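Local coordinates for deoxyhypusine hydroxylase (PDB 4D4Z), which catalyses the hydroxylation of a deoxyhypusine residue in translation initiation factor eIF5A, the second step of hypusine formation, using two iron ions, at residues L58-L63 and P90-E95. Residues are numbered along the deposited sequence; the frame is centred on the assembly and turned at random.
Sequences LLKHEL and PMVRHE. With FE (Fe (III) ion), chain C; FE (Fe (III) ion), chain D; OH (hydroxide ion), chain E.
In one of its two conformers M91 lays its terminal methyl on the imidazole of H61, where two neighbouring HEAT-like repeats present nearly parallel helices, 7° apart, to a shared diiron site. This is a worked example of a repeat scaffold supplying metal ligands from successive repeats. In that conformer the methyl makes a CH-pi contact, CE standing 3.3 Å from the centroid of the H61 ring and almost on its normal; a bend at chi3 (-80°) turns CE out of the extended line of the M91 chain and onto that face. In the ring plane, H61 ND1 gives a nearly straight hydrogen bond (2.9 Å, 171°) to a lone pair of L58 O, a carbonyl that also accepts from E62 N. This second-shell bond helps to fix the ring's rotation, with H61 NE2 bound to one iron, 2.2 Å away. On the flank away from the irons the packing is looser: V92 CG2 merely rests against K60 CB at 3.8 Å, and the lysine carries its ammonium off to a salt bridge with E89. The pocket side is built differently, with water 1 on the H61 iron and a glycerol, probably from the crystallisation liquor, beside E95. H94 and E95 hold the second iron, H212 joins them, and H245 and E246 are further ligands of the first. A hydroxide joins both metals, and E95 OE1, 2.0 Å from its iron, reaches the edge of the H61 ring at CD2, 3.2 Å away.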
loop_
_atom_site.group_PDB
_atom_site.type_symbol
_atom_site.label_atom_id
_atom_site.label_comp_id
_atom_site.label_asym_id
_atom_site.label_seq_id
_atom_site.Cartn_x
_atom_site.Cartn_y
_atom_site.Cartn_z
ATOM N N LEU A 58 -2.215 3.922 -10.754
ATOM C CA LEU A 58 -2.981 3.503 -9.596
ATOM C C LEU A 58 -3.345 2.015 -9.636
ATOM O O LEU A 58 -3.066 1.264 -8.668
ATOM C CB LEU A 58 -4.235 4.344 -9.376
ATOM C CG LEU A 58 -4.982 4.040 -8.117
ATOM C CD1 LEU A 58 -4.205 4.594 -6.965
ATOM C CD2 LEU A 58 -6.342 4.665 -8.132
ATOM N N LEU A 59 -3.896 1.576 -10.756
ATOM C CA LEU A 59 -4.287 0.211 -10.852
ATOM C C LEU A 59 -3.034 -0.696 -10.788
ATOM O O LEU A 59 -3.012 -1.712 -10.068
ATOM C CB LEU A 59 -5.081 -0.066 -12.143
ATOM C CG LEU A 59 -5.502 -1.522 -12.364
ATOM C CD1 LEU A 59 -6.451 -1.985 -11.293
ATOM C CD2 LEU A 59 -6.199 -1.640 -13.726
ATOM N N LYS A 60 -1.988 -0.363 -11.559
ATOM C CA LYS A 60 -0.815 -1.176 -11.584
ATOM C C LYS A 60 -0.192 -1.394 -10.204
ATOM O O LYS A 60 0.200 -2.493 -9.838
ATOM C CB LYS A 60 0.266 -0.613 -12.555
ATOM C CG LYS A 60 -0.130 -0.799 -14.004
ATOM C CD LYS A 60 1.015 -0.391 -14.896
ATOM C CE LYS A 60 1.245 1.064 -14.862
ATOM N NZ LYS A 60 2.384 1.447 -15.749
ATOM N N HIS A 61 -0.150 -0.312 -9.412
ATOM C CA HIS A 61 0.466 -0.424 -8.095
ATOM C C HIS A 61 -0.406 -1.311 -7.167
ATOM O O HIS A 61 0.104 -2.047 -6.366
ATOM C CB HIS A 61 0.887 0.944 -7.530
ATOM C CG HIS A 61 0.070 1.476 -6.409
ATOM N ND1 HIS A 61 -1.263 1.757 -6.512
ATOM C CD2 HIS A 61 0.411 1.786 -5.143
ATOM C CE1 HIS A 61 -1.706 2.245 -5.376
ATOM N NE2 HIS A 61 -0.713 2.274 -4.525
ATOM N N GLU A 62 -1.721 -1.251 -7.346
ATOM C CA GLU A 62 -2.619 -2.098 -6.541
ATOM C C GLU A 62 -2.426 -3.586 -6.935
ATOM O O GLU A 62 -2.565 -4.457 -6.034
ATOM C CB GLU A 62 -4.062 -1.772 -6.687
ATOM C CG GLU A 62 -4.854 -2.081 -5.455
ATOM C CD GLU A 62 -4.633 -1.025 -4.353
ATOM O OE1 GLU A 62 -3.626 -0.288 -4.395
ATOM O OE2 GLU A 62 -5.463 -0.870 -3.460
ATOM N N LEU A 63 -2.132 -3.879 -8.213
ATOM C CA LEU A 63 -1.801 -5.249 -8.601
ATOM C C LEU A 63 -0.670 -5.782 -7.759
ATOM O O LEU A 63 -0.701 -6.864 -7.196
ATOM C CB LEU A 63 -1.429 -5.381 -10.090
ATOM C CG LEU A 63 -2.373 -4.806 -11.049
ATOM C CD1 LEU A 63 -1.649 -4.853 -12.427
ATOM C CD2 LEU A 63 -3.673 -5.537 -11.127
ATOM N N PRO A 90 7.556 5.348 -10.427
ATOM C CA PRO A 90 8.126 5.051 -9.109
ATOM C C PRO A 90 7.179 4.339 -8.148
ATOM O O PRO A 90 7.600 3.418 -7.423
ATOM C CB PRO A 90 8.600 6.401 -8.578
ATOM C CG PRO A 90 8.948 7.156 -9.845
ATOM C CD PRO A 90 7.882 6.726 -10.849
ATOM N N MET A 91 5.939 4.767 -8.099
ATOM C CA MET A 91 5.042 4.161 -7.112
ATOM C C MET A 91 4.741 2.706 -7.461
ATOM O O MET A 91 4.453 1.940 -6.540
ATOM C CB MET A 91 3.688 4.873 -6.885
ATOM C CG MET A 91 2.744 4.873 -8.086
ATOM S SD MET A 91 1.279 5.888 -7.762
ATOM C CE MET A 91 0.098 4.951 -6.757
ATOM N N VAL A 92 4.782 2.328 -8.731
ATOM C CA VAL A 92 4.499 0.939 -9.150
ATOM C C VAL A 92 5.745 0.076 -8.820
ATOM O O VAL A 92 5.622 -1.033 -8.257
ATOM C CB VAL A 92 4.190 0.816 -10.629
ATOM C CG1 VAL A 92 4.064 -0.615 -11.038
ATOM C CG2 VAL A 92 2.931 1.614 -10.981
ATOM N N ARG A 93 6.939 0.594 -9.116
ATOM C CA ARG A 93 8.153 -0.098 -8.723
ATOM C C ARG A 93 8.343 -0.262 -7.192
ATOM O O ARG A 93 8.723 -1.340 -6.664
ATOM C CB ARG A 93 9.379 0.610 -9.348
ATOM C CG ARG A 93 9.360 0.703 -10.846
ATOM C CD ARG A 93 10.576 1.431 -11.474
ATOM N NE ARG A 93 11.791 0.689 -11.214
ATOM C CZ ARG A 93 12.936 1.168 -10.811
ATOM N NH1 ARG A 93 13.185 2.462 -10.897
ATOM N NH2 ARG A 93 13.895 0.337 -10.506
ATOM N N HIS A 94 7.994 0.775 -6.460
ATOM C CA HIS A 94 7.987 0.700 -5.016
ATOM C C HIS A 94 7.031 -0.404 -4.552
ATOM O O HIS A 94 7.374 -1.198 -3.693
ATOM C CB HIS A 94 7.606 2.092 -4.363
ATOM C CG HIS A 94 6.594 1.984 -3.254
ATOM N ND1 HIS A 94 6.846 1.407 -2.029
ATOM C CD2 HIS A 94 5.279 2.299 -3.251
ATOM C CE1 HIS A 94 5.732 1.411 -1.307
ATOM N NE2 HIS A 94 4.773 1.928 -2.035
ATOM N N GLU A 95 5.842 -0.455 -5.118
ATOM C CA GLU A 95 4.857 -1.373 -4.576
ATOM C C GLU A 95 5.301 -2.842 -4.846
ATOM O O GLU A 95 5.137 -3.722 -4.047
ATOM C CB GLU A 95 3.470 -1.071 -5.145
ATOM C CG GLU A 95 2.380 -1.477 -4.170
ATOM C CD GLU A 95 2.363 -0.669 -2.869
ATOM O OE1 GLU A 95 2.413 0.607 -2.923
ATOM O OE2 GLU A 95 2.440 -1.305 -1.771
HETATM FE FE FE C . 2.603 2.165 -1.642
HETATM FE FE FE D . -0.468 3.382 -2.590
HETATM O O OH E . 1.714 3.483 -2.935
HETATM O O HOH W 1 -2.320 2.613 -2.020
#